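Local structure of putative O-acetylhomoserine (Thiol)-lyase (4OC9) at residues V184-P187 / F188-Q191; V291-E294 / K295-Q298; L282-G285 / L286-L289; H327-F330 / K331-D335; I164-I167 / N168-A171. The protein probably acts as a pyridoxal 5'-phosphate-dependent O-acetylhomoserine (thiol)-lyase of the trans-sulfuration enzyme family, replacing the acetate of O-acetylhomoserine with sulfide or a thiol. All coordinates share one frame; numbering follows the deposited sequence.

Contact 1: V184-P187 / F188-Q191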
# COMPACT_ATOMS: atom_id res chain seq x y z
N VAL D 184 -4.39 22.65 12.68
CA VAL D 184 -5.78 22.93 12.44
C VAL D 184 -6.08 23.97 11.36
O VAL D 184 -7.01 23.80 10.54
CB VAL D 184 -6.44 23.39 13.74
CG1 VAL D 184 -7.94 23.63 13.50
CG2 VAL D 184 -6.25 22.34 14.81
N ALA D 185 -5.35 25.07 11.36
CA ALA D 185 -5.60 26.11 10.37
C ALA D 185 -5.23 25.67 8.97
O ALA D 185 -5.90 25.99 7.99
CB ALA D 185 -4.83 27.36 10.74
N THR D 186 -4.14 24.90 8.89
CA THR D 186 -3.56 24.36 7.64
C THR D 186 -2.83 25.52 6.95
O THR D 186 -3.11 26.69 7.18
CB THR D 186 -4.55 23.78 6.61
OG1 THR D 186 -5.21 24.84 5.90
CG2 THR D 186 -5.53 22.85 7.25
N PRO D 187 -1.89 25.20 6.07
CA PRO D 187 -1.18 26.29 5.39
C PRO D 187 -2.08 27.09 4.47
O PRO D 187 -1.67 28.18 4.07
CB PRO D 187 -0.14 25.55 4.54
CG PRO D 187 0.00 24.20 5.16
CD PRO D 187 -1.37 23.88 5.67
N PHE D 188 -3.26 26.58 4.14
CA PHE D 188 -4.16 27.30 3.26
C PHE D 188 -5.01 28.35 3.91
O PHE D 188 -5.58 29.17 3.21
CB PHE D 188 -5.03 26.35 2.43
CG PHE D 188 -4.24 25.52 1.49
CD1 PHE D 188 -3.98 25.97 0.23
CD2 PHE D 188 -3.73 24.29 1.90
CE1 PHE D 188 -3.22 25.22 -0.63
CE2 PHE D 188 -2.98 23.52 1.04
CZ PHE D 188 -2.73 23.98 -0.23
N LEU D 189 -5.12 28.34 5.22
CA LEU D 189 -5.92 29.38 5.88
C LEU D 189 -5.05 30.34 6.64
O LEU D 189 -5.45 31.45 6.91
CB LEU D 189 -6.94 28.75 6.82
CG LEU D 189 -7.88 27.75 6.10
CD1 LEU D 189 -8.91 27.20 7.08
CD2 LEU D 189 -8.58 28.41 4.93
N LEU D 190 -3.83 29.93 6.96
CA LEU D 190 -2.91 30.74 7.71
C LEU D 190 -1.46 30.39 7.42
O LEU D 190 -1.09 29.20 7.37
CB LEU D 190 -3.20 30.55 9.20
CG LEU D 190 -2.34 31.36 10.15
CD1 LEU D 190 -2.53 32.84 9.88
CD2 LEU D 190 -2.75 31.07 11.56
N GLN D 191 -0.61 31.41 7.29
CA GLN D 191 0.80 31.20 6.99
C GLN D 191 1.67 31.78 8.10
O GLN D 191 2.12 32.90 8.00
CB GLN D 191 1.16 31.88 5.68
CG GLN D 191 0.31 31.53 4.46
CD GLN D 191 -1.08 32.21 4.41
OE1 GLN D 191 -1.29 33.33 4.91
NE2 GLN D 191 -2.03 31.53 3.76
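T186 and L189 close a tight beta turn, a buried local contact in the connection that follows strand 177-181 of the large seven-stranded sheet and precedes strand 199-203. The turn bond runs from L189 N to T186 O at 3.3 Å and is fairly straight, with 158° at the hydrogen, although the donor stands above the carbonyl plane. P187 and F188 occupy the two corner positions with the backbone angles of a type I turn. L190 N adds a second, weak bond to T186 O, so this one carbonyl gathers two successive amides.

The side chain of T186 closes an ST turn within the same bend: F188 N donates to T186 OG1 at 3.2 Å. A chi1 of 77° sets OG1 between the backbone N and the carbonyl carbon, on the side of the chain where the amide of F188 arrives, and the same oxygen lies near the plane of the F188 ring, at its edge. L189 lies back against the A185 carbonyl, with L189 CB 3.2 Å and L189 CG 3.3 Å from A185 O. Next to it the methyl of A185 meets L190 CB at 3.9 Å, an apolar contact inside the bend. Q191, bent at chi2, swings its amide back so that NE2 makes a weak bond of 3.4 Å to P187 O.

Outside the turn, L189 and F188 pack on helix 276-309, through I293 and L289 respectively, while P187 rests on V72 and E73 of helix 60-73, and F188 and Q191 touch K6 of helix 6-9.

Contact 2: V291-E294 / K295-Q298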
# COMPACT_ATOMS: atom_id res chain seq x y z
N VAL D 291 -9.22 22.50 -1.69
CA VAL D 291 -10.66 22.43 -1.92
C VAL D 291 -11.38 21.88 -0.67
O VAL D 291 -12.41 22.40 -0.25
CB VAL D 291 -11.05 21.64 -3.19
CG1 VAL D 291 -10.46 22.30 -4.42
CG2 VAL D 291 -10.60 20.20 -3.12
N ARG D 292 -10.82 20.85 -0.07
CA ARG D 292 -11.42 20.26 1.13
C ARG D 292 -11.56 21.20 2.33
O ARG D 292 -12.63 21.26 2.92
CB ARG D 292 -10.64 19.03 1.59
CG ARG D 292 -10.73 17.90 0.61
CD ARG D 292 -10.02 16.62 1.05
NE ARG D 292 -8.58 16.73 1.19
CZ ARG D 292 -7.94 16.99 2.32
NH1 ARG D 292 -8.58 17.18 3.47
NH2 ARG D 292 -6.62 17.05 2.31
N ILE D 293 -10.50 21.93 2.68
CA ILE D 293 -10.57 22.79 3.84
C ILE D 293 -11.67 23.86 3.72
O ILE D 293 -12.22 24.29 4.72
CB ILE D 293 -9.20 23.42 4.16
CG1 ILE D 293 -9.14 23.89 5.60
CG2 ILE D 293 -8.81 24.48 3.14
CD1 ILE D 293 -9.27 22.76 6.62
N GLU D 294 -11.97 24.30 2.51
CA GLU D 294 -13.03 25.29 2.33
C GLU D 294 -14.40 24.67 2.67
O GLU D 294 -15.20 25.32 3.33
CB GLU D 294 -13.04 25.90 0.92
CG GLU D 294 -11.76 26.69 0.64
CD GLU D 294 -11.78 27.52 -0.65
OE1 GLU D 294 -12.81 27.50 -1.36
OE2 GLU D 294 -10.79 28.24 -0.90
N LYS D 295 -14.64 23.42 2.25
CA LYS D 295 -15.91 22.76 2.56
C LYS D 295 -15.97 22.54 4.08
O LYS D 295 -17.00 22.72 4.72
CB LYS D 295 -16.04 21.41 1.86
CG LYS D 295 -17.37 20.70 2.12
CD LYS D 295 -18.51 21.46 1.48
CE LYS D 295 -19.89 20.83 1.72
NZ LYS D 295 -20.12 19.46 1.19
N HIS D 296 -14.88 22.06 4.65
CA HIS D 296 -14.86 21.84 6.08
C HIS D 296 -15.27 23.14 6.77
O HIS D 296 -16.04 23.11 7.74
CB HIS D 296 -13.49 21.46 6.63
CG HIS D 296 -13.03 20.06 6.33
ND1 HIS D 296 -13.49 18.98 7.05
CD2 HIS D 296 -12.02 19.60 5.57
CE1 HIS D 296 -12.87 17.90 6.65
NE2 HIS D 296 -11.98 18.25 5.74
N SER D 297 -14.69 24.24 6.31
CA SER D 297 -14.93 25.57 6.90
C SER D 297 -16.36 26.04 6.72
O SER D 297 -16.98 26.51 7.65
CB SER D 297 -13.93 26.59 6.35
OG SER D 297 -12.59 26.23 6.72
N GLN D 298 -16.86 25.93 5.52
CA GLN D 298 -18.23 26.33 5.23
C GLN D 298 -19.21 25.50 6.11
O GLN D 298 -20.13 26.06 6.69
CB GLN D 298 -18.54 26.13 3.74
CG GLN D 298 -17.74 27.03 2.82
CD GLN D 298 -17.80 26.62 1.34
OE1 GLN D 298 -17.93 25.43 1.01
NE2 GLN D 298 -17.61 27.59 0.45
O HOH W 1 -10.92 16.28 4.05
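R292 and H296 meet one turn apart on helix 276-309, the long helix of this fold type I (aspartate aminotransferase-like) enzyme, and the two segments are consecutive turns of that helix. Main-chain bonds carry the backbone: H296 N donates to R292 O at 2.9 Å, and Q298 N to E294 O at 2.8 Å.

A polar side chain joins this ladder at S297. Its hydroxyl turns back along the helix, OG anti to the carbonyl carbon and beside its own backbone N (chi1 -63°), and gives a hydrogen bond to I293 O. That carbonyl is therefore gripped by two donors of one residue, S297 N at 2.9 Å and S297 OG, which reach it from opposite faces of its plane.

Water-mediated contact links the two long side chains. H296 NE2 lies at the edge of the R292 guanidinium, near its plane, yet NH1 and NE2 stay apart, and water 1 fills the link, accepting from R292 NH1 at 2.6 Å and lying 2.8 Å from H296 NE2. Both groups are also held from outside: R292 by T288, G285 and the carbonyl of Y207, H296 by I406 O through ND1, with the Y207 ring edge-to-face against it.

Apolar packing is modest. I293 CA sits at the edge of the H296 ring, in its plane, while the isoleucine side chain leans on L189 and Y207. On another side of the helix V291 and K295 touch K295 and V291 of the second subunit. The imidazole carbon H296 CD2 comes within 3.2 Å of R292 O.

Contact 3: L282-G285 / L286-L289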
# COMPACT_ATOMS: atom_id res chain seq x y z
N LEU D 282 -0.25 10.95 2.10
CA LEU D 282 -0.21 12.35 2.56
C LEU D 282 0.04 13.31 1.40
O LEU D 282 -0.50 14.40 1.38
CB LEU D 282 0.77 12.50 3.71
CG LEU D 282 0.29 11.73 4.94
CD1 LEU D 282 1.36 11.62 6.02
CD2 LEU D 282 -0.99 12.35 5.51
N LEU D 283 0.85 12.91 0.43
CA LEU D 283 1.05 13.75 -0.74
C LEU D 283 -0.25 13.87 -1.47
O LEU D 283 -0.58 14.94 -1.96
CB LEU D 283 2.00 13.15 -1.78
CG LEU D 283 3.50 13.34 -1.68
CD1 LEU D 283 4.23 12.44 -2.66
CD2 LEU D 283 3.76 14.81 -1.99
N GLN D 284 -0.98 12.77 -1.57
CA GLN D 284 -2.26 12.83 -2.29
C GLN D 284 -3.24 13.78 -1.57
O GLN D 284 -3.99 14.51 -2.20
CB GLN D 284 -2.92 11.44 -2.43
CG GLN D 284 -1.98 10.38 -2.99
CD GLN D 284 -1.34 10.75 -4.31
OE1 GLN D 284 -0.12 10.82 -4.36
NE2 GLN D 284 -2.11 11.08 -5.33
N GLY D 285 -3.24 13.73 -0.23
CA GLY D 285 -4.13 14.55 0.55
C GLY D 285 -3.75 15.99 0.39
O GLY D 285 -4.63 16.85 0.30
N LEU D 286 -2.45 16.25 0.32
CA LEU D 286 -1.99 17.61 0.17
C LEU D 286 -2.54 18.23 -1.10
O LEU D 286 -2.91 19.39 -1.14
CB LEU D 286 -0.47 17.69 0.18
CG LEU D 286 0.09 19.12 0.06
CD1 LEU D 286 -0.44 20.00 1.18
CD2 LEU D 286 1.62 19.07 0.11
N GLU D 287 -2.57 17.44 -2.16
CA GLU D 287 -3.10 17.91 -3.45
C GLU D 287 -4.51 18.49 -3.39
O GLU D 287 -4.81 19.44 -4.08
CB GLU D 287 -3.12 16.79 -4.52
CG GLU D 287 -1.76 16.28 -5.04
CD GLU D 287 -1.90 15.41 -6.29
OE1 GLU D 287 -3.05 15.02 -6.60
OE2 GLU D 287 -0.88 15.08 -6.96
N THR D 288 -5.37 17.88 -2.59
CA THR D 288 -6.75 18.31 -2.48
C THR D 288 -7.13 19.11 -1.26
O THR D 288 -8.29 19.44 -1.08
CB THR D 288 -7.64 17.04 -2.41
OG1 THR D 288 -7.28 16.27 -1.27
CG2 THR D 288 -7.50 16.14 -3.68
N LEU D 289 -6.18 19.36 -0.38
CA LEU D 289 -6.48 20.09 0.84
C LEU D 289 -7.12 21.44 0.61
O LEU D 289 -8.03 21.83 1.34
CB LEU D 289 -5.20 20.23 1.67
CG LEU D 289 -5.30 20.98 2.98
CD1 LEU D 289 -6.38 20.43 3.89
CD2 LEU D 289 -3.97 20.95 3.70
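G285 and T288 are joined through the G285 carbonyl, which collects donors within two adjacent turns of helix 276-309, the long helix of this fold type I enzyme, buried here between helix 60-73 and the second subunit. G285 O accepts T288 OG1 at 3.1 Å and, more weakly, T288 N at 3.2 Å, where the angle at the hydrogen is only 133°. The hydroxyl is brought there by a chi1 of 60°, which places OG1 between the backbone N and the carbonyl carbon, and it approaches well off the C=O direction, at 121° to that bond. Both atoms have a further partner in R292, whose NH2 reaches G285 O and whose NE reaches T288 OG1, so carbonyl, hydroxyl and guanidinium form a closed polar cluster.

The earlier carbonyls are answered by the backbone in the ordinary helical way: L286 N donates to L282 O at 2.9 Å, and E287 N to L283 O at 3.2 Å.

The Q284 carbonyl is served from across the interface, by Q211 NE2 of the second subunit, which also donates to E287 OE1. The carboxylate of E287 is thus satisfied largely by the neighbour: S372 of the second subunit shares OE1, and K373 of that subunit forms a salt bridge to OE2. An extended chain beyond CG carries it outward.

The leucines turn to the inside, L282 and L283 on helix 60-73, L286 on R68 of the same helix, and L289 on F188. Where the glutamate starts out from the helix, its E287 CB lies 3.4 Å from Q284 O.

Contact 4: H327-F330 / K331-D335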
# COMPACT_ATOMS: atom_id res chain seq x y z
N HIS D 327 -12.47 36.54 17.63
CA HIS D 327 -12.99 37.02 16.33
C HIS D 327 -12.11 38.08 15.66
O HIS D 327 -11.87 38.00 14.45
CB HIS D 327 -14.46 37.47 16.46
CG HIS D 327 -15.10 37.85 15.16
ND1 HIS D 327 -15.64 36.92 14.30
CD2 HIS D 327 -15.34 39.06 14.60
CE1 HIS D 327 -16.18 37.54 13.26
NE2 HIS D 327 -15.99 38.84 13.42
N ASN D 328 -11.64 39.07 16.41
CA ASN D 328 -10.74 40.11 15.86
C ASN D 328 -9.40 39.53 15.39
O ASN D 328 -8.88 39.91 14.35
CB ASN D 328 -10.51 41.24 16.85
CG ASN D 328 -11.73 42.13 17.00
OD1 ASN D 328 -12.58 42.20 16.11
ND2 ASN D 328 -11.79 42.84 18.12
N LEU D 329 -8.85 38.62 16.18
CA LEU D 329 -7.59 37.96 15.81
C LEU D 329 -7.85 37.12 14.54
O LEU D 329 -6.98 37.00 13.68
CB LEU D 329 -7.07 37.09 16.95
CG LEU D 329 -6.55 37.92 18.13
CD1 LEU D 329 -6.30 37.13 19.39
CD2 LEU D 329 -5.28 38.63 17.67
N PHE D 330 -9.05 36.54 14.43
CA PHE D 330 -9.41 35.76 13.27
C PHE D 330 -9.38 36.64 12.04
O PHE D 330 -8.74 36.31 11.05
CB PHE D 330 -10.79 35.11 13.46
CG PHE D 330 -11.37 34.58 12.19
CD1 PHE D 330 -10.82 33.49 11.55
CD2 PHE D 330 -12.54 35.12 11.68
CE1 PHE D 330 -11.40 32.98 10.38
CE2 PHE D 330 -13.13 34.60 10.53
CZ PHE D 330 -12.56 33.54 9.89
N LYS D 331 -10.08 37.76 12.10
CA LYS D 331 -10.12 38.70 10.98
C LYS D 331 -8.73 39.22 10.65
O LYS D 331 -8.42 39.51 9.51
CB LYS D 331 -11.06 39.89 11.27
CG LYS D 331 -12.55 39.56 11.38
CD LYS D 331 -13.09 39.03 10.06
CE LYS D 331 -14.58 38.74 10.14
NZ LYS D 331 -15.17 38.30 8.85
N LYS D 332 -7.89 39.36 11.65
CA LYS D 332 -6.54 39.88 11.44
C LYS D 332 -5.58 38.91 10.73
O LYS D 332 -4.84 39.31 9.84
CB LYS D 332 -5.92 40.29 12.76
CG LYS D 332 -4.55 40.90 12.61
CD LYS D 332 -3.94 41.25 13.96
CE LYS D 332 -2.54 41.84 13.79
NZ LYS D 332 -1.88 42.08 15.10
N TYR D 333 -5.61 37.66 11.13
CA TYR D 333 -4.71 36.67 10.54
C TYR D 333 -5.24 35.72 9.45
O TYR D 333 -4.44 35.15 8.71
CB TYR D 333 -4.11 35.83 11.63
CG TYR D 333 -3.21 36.61 12.54
CD1 TYR D 333 -1.92 36.91 12.16
CD2 TYR D 333 -3.62 36.97 13.82
CE1 TYR D 333 -1.08 37.62 12.99
CE2 TYR D 333 -2.78 37.66 14.65
CZ TYR D 333 -1.49 37.98 14.24
OH TYR D 333 -0.64 38.67 15.10
N PHE D 334 -6.55 35.55 9.33
CA PHE D 334 -7.14 34.63 8.30
C PHE D 334 -7.66 35.37 7.07
O PHE D 334 -8.78 35.88 7.08
CB PHE D 334 -8.21 33.78 8.96
CG PHE D 334 -7.69 32.80 9.97
CD1 PHE D 334 -7.23 33.22 11.20
CD2 PHE D 334 -7.72 31.45 9.72
CE1 PHE D 334 -6.77 32.33 12.14
CE2 PHE D 334 -7.27 30.55 10.66
CZ PHE D 334 -6.79 30.98 11.87
N ASP D 335 -6.84 35.42 6.02
CA ASP D 335 -7.18 36.15 4.79
C ASP D 335 -8.40 35.67 3.99
O ASP D 335 -9.11 36.51 3.42
CB ASP D 335 -5.95 36.27 3.89
CG ASP D 335 -4.82 37.11 4.51
OD1 ASP D 335 -5.02 37.72 5.59
OD2 ASP D 335 -3.73 37.18 3.89
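F330 and F334 bring their rings together where helix 327-333 ends, CD1 of F330 lying over one face of the F334 ring, 3.6 Å from F334 CG. The two segments span the whole of this short helix and its exit; in the chain it follows strand 315-317 and precedes strand 342-346, both of the five-stranded sheet. The ring planes are inclined at 41° with centroids 5.2 Å apart, and the side chains cross at about a right angle. F330 has CG anti to the backbone N (chi1 165°), which sends the ring along the helix toward the residue that follows it. Nearer the start of the helix the H327 imidazole carries K331 CG over one face: the lysine bends at chi2 and runs beside it, K331 CE 3.6 Å from H327 NE2. The Y333 ring has L329 O at its edge, near its plane, 3.4 Å from Y333 CD2, and K332 CG over one face, toward the rim.

Polar ends are taken up elsewhere. H327 ND1 bonds to P319 O, K331 NZ to N337, and Y333 OH to D163, with the tyrosine ring edge-to-face against H195.

F334 is the first residue to leave helical geometry, but F334 N still closes the helix on F330 O at 2.9 Å. L329 and F330 both pack on I161, and L329 CD2 touches the tyrosine ring at Y333 CE2 at 4.0 Å.

Contact 5: I164-I167 / N168-A171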
# COMPACT_ATOMS: atom_id res chain seq x y z
N ILE D 164 0.12 36.02 16.85
CA ILE D 164 1.45 35.67 16.37
C ILE D 164 2.47 36.81 16.36
O ILE D 164 3.57 36.62 16.88
CB ILE D 164 1.39 34.99 15.00
CG1 ILE D 164 0.47 33.77 15.06
CG2 ILE D 164 2.79 34.57 14.59
CD1 ILE D 164 0.25 33.09 13.72
N GLU D 165 2.12 37.96 15.78
CA GLU D 165 3.05 39.11 15.75
C GLU D 165 3.66 39.48 17.12
O GLU D 165 4.83 39.82 17.19
CB GLU D 165 2.39 40.37 15.20
CG GLU D 165 1.98 40.29 13.75
CD GLU D 165 1.36 41.58 13.27
OE1 GLU D 165 1.33 42.56 14.07
OE2 GLU D 165 0.89 41.61 12.11
N LYS D 166 2.84 39.41 18.17
CA LYS D 166 3.30 39.73 19.52
C LYS D 166 4.18 38.66 20.08
O LYS D 166 5.08 38.96 20.85
CB LYS D 166 2.12 40.00 20.43
CG LYS D 166 1.37 41.23 20.01
CD LYS D 166 0.25 41.57 20.96
CE LYS D 166 -0.45 42.84 20.46
NZ LYS D 166 -1.58 43.24 21.34
N ILE D 167 3.93 37.40 19.72
CA ILE D 167 4.78 36.33 20.19
C ILE D 167 6.14 36.48 19.50
O ILE D 167 7.19 36.33 20.11
CB ILE D 167 4.19 34.96 19.90
CG1 ILE D 167 2.95 34.75 20.75
CG2 ILE D 167 5.17 33.85 20.26
CD1 ILE D 167 2.20 33.45 20.51
N ASN D 168 6.08 36.79 18.22
CA ASN D 168 7.26 36.99 17.41
C ASN D 168 8.15 38.09 17.97
O ASN D 168 9.37 37.93 18.06
CB ASN D 168 6.88 37.43 16.02
CG ASN D 168 8.07 37.53 15.12
OD1 ASN D 168 8.90 36.61 15.08
ND2 ASN D 168 8.16 38.62 14.35
N GLN D 169 7.55 39.22 18.33
CA GLN D 169 8.32 40.34 18.91
C GLN D 169 9.16 39.89 20.07
O GLN D 169 10.36 40.13 20.11
CB GLN D 169 7.43 41.47 19.41
CG GLN D 169 6.75 42.38 18.39
CD GLN D 169 5.69 43.26 19.05
OE1 GLN D 169 5.36 43.08 20.22
NE2 GLN D 169 5.12 44.18 18.27
N ILE D 170 8.51 39.26 21.02
CA ILE D 170 9.16 38.76 22.20
C ILE D 170 10.24 37.75 21.87
O ILE D 170 11.34 37.79 22.44
CB ILE D 170 8.13 38.09 23.15
CG1 ILE D 170 7.13 39.17 23.66
CG2 ILE D 170 8.84 37.45 24.33
CD1 ILE D 170 6.01 38.64 24.54
N ALA D 171 9.92 36.83 20.96
CA ALA D 171 10.86 35.80 20.56
C ALA D 171 12.07 36.38 19.86
O ALA D 171 13.19 36.00 20.16
CB ALA D 171 10.17 34.80 19.66
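I164 and N168 share the first of three sound backbone bonds here, N168 N to I164 O at 2.9 Å. I167 O receives A171 N at the same length, and Q169 N reaches E165 O at 3.0 Å. Between them I170 N to K166 O is weak at 3.4 Å, though almost straight, with 174° at the hydrogen. The amide of E165, in the opening turn of the helix, is met from outside by the hydroxyl of Y333, and the carboxylate of E165 makes a long, weak ion pair with K332.

Around this ladder the side chains of 168-171 lie back on the carbonyls of 164-167. The Q169 chain, with CG beside its own backbone N (chi1 -74°), passes close to E165 O, which CG approaches to 3.4 Å before the chain extends past K166. N168 takes the other course, CG anti to the backbone N (chi1 -175°), and touches E165 O through CB alone.

These turns belong to helix 164-174, the crossover of a beta-alpha-beta unit that joins strand 146-152 to strand 177-181, neighbouring parallel strands of the large sheet. I164, I167 and A171 form its sheet-facing side: I164 packs on F151, I167 on I149 and F151, and A171 on I149. I170 turns instead toward I142, its CG1 3.5 Å from K166 O, while K166 and Q169 are on the exposed side, K166 also touching L135. The methyl carbon A171 CB sits 3.4 Å from I167 O.

All five contacts are local, each closing only a turn between adjoining segments, and they follow in series (5, 1, 3, 2, 4) without nesting or crossing. Contact 5 comes first, on the crossover helix before strand 177-181; contact 1 forms the turn just beyond that strand. Contacts 3 and 2 share helix 276-309, joined by R292 NH2 to G285 O, and both touch the second subunit. Contact 4 spans the short helix 327-333 and its exit. Contact 1 is the hub: L189 meets I293, F188 meets L289, A185 and L190 meet F334, and L190 reaches I164. Y333 OH to E165 N ties contact 4 to contact 5, whereas contacts 3 and 5 lie about 31 Å apart between centres.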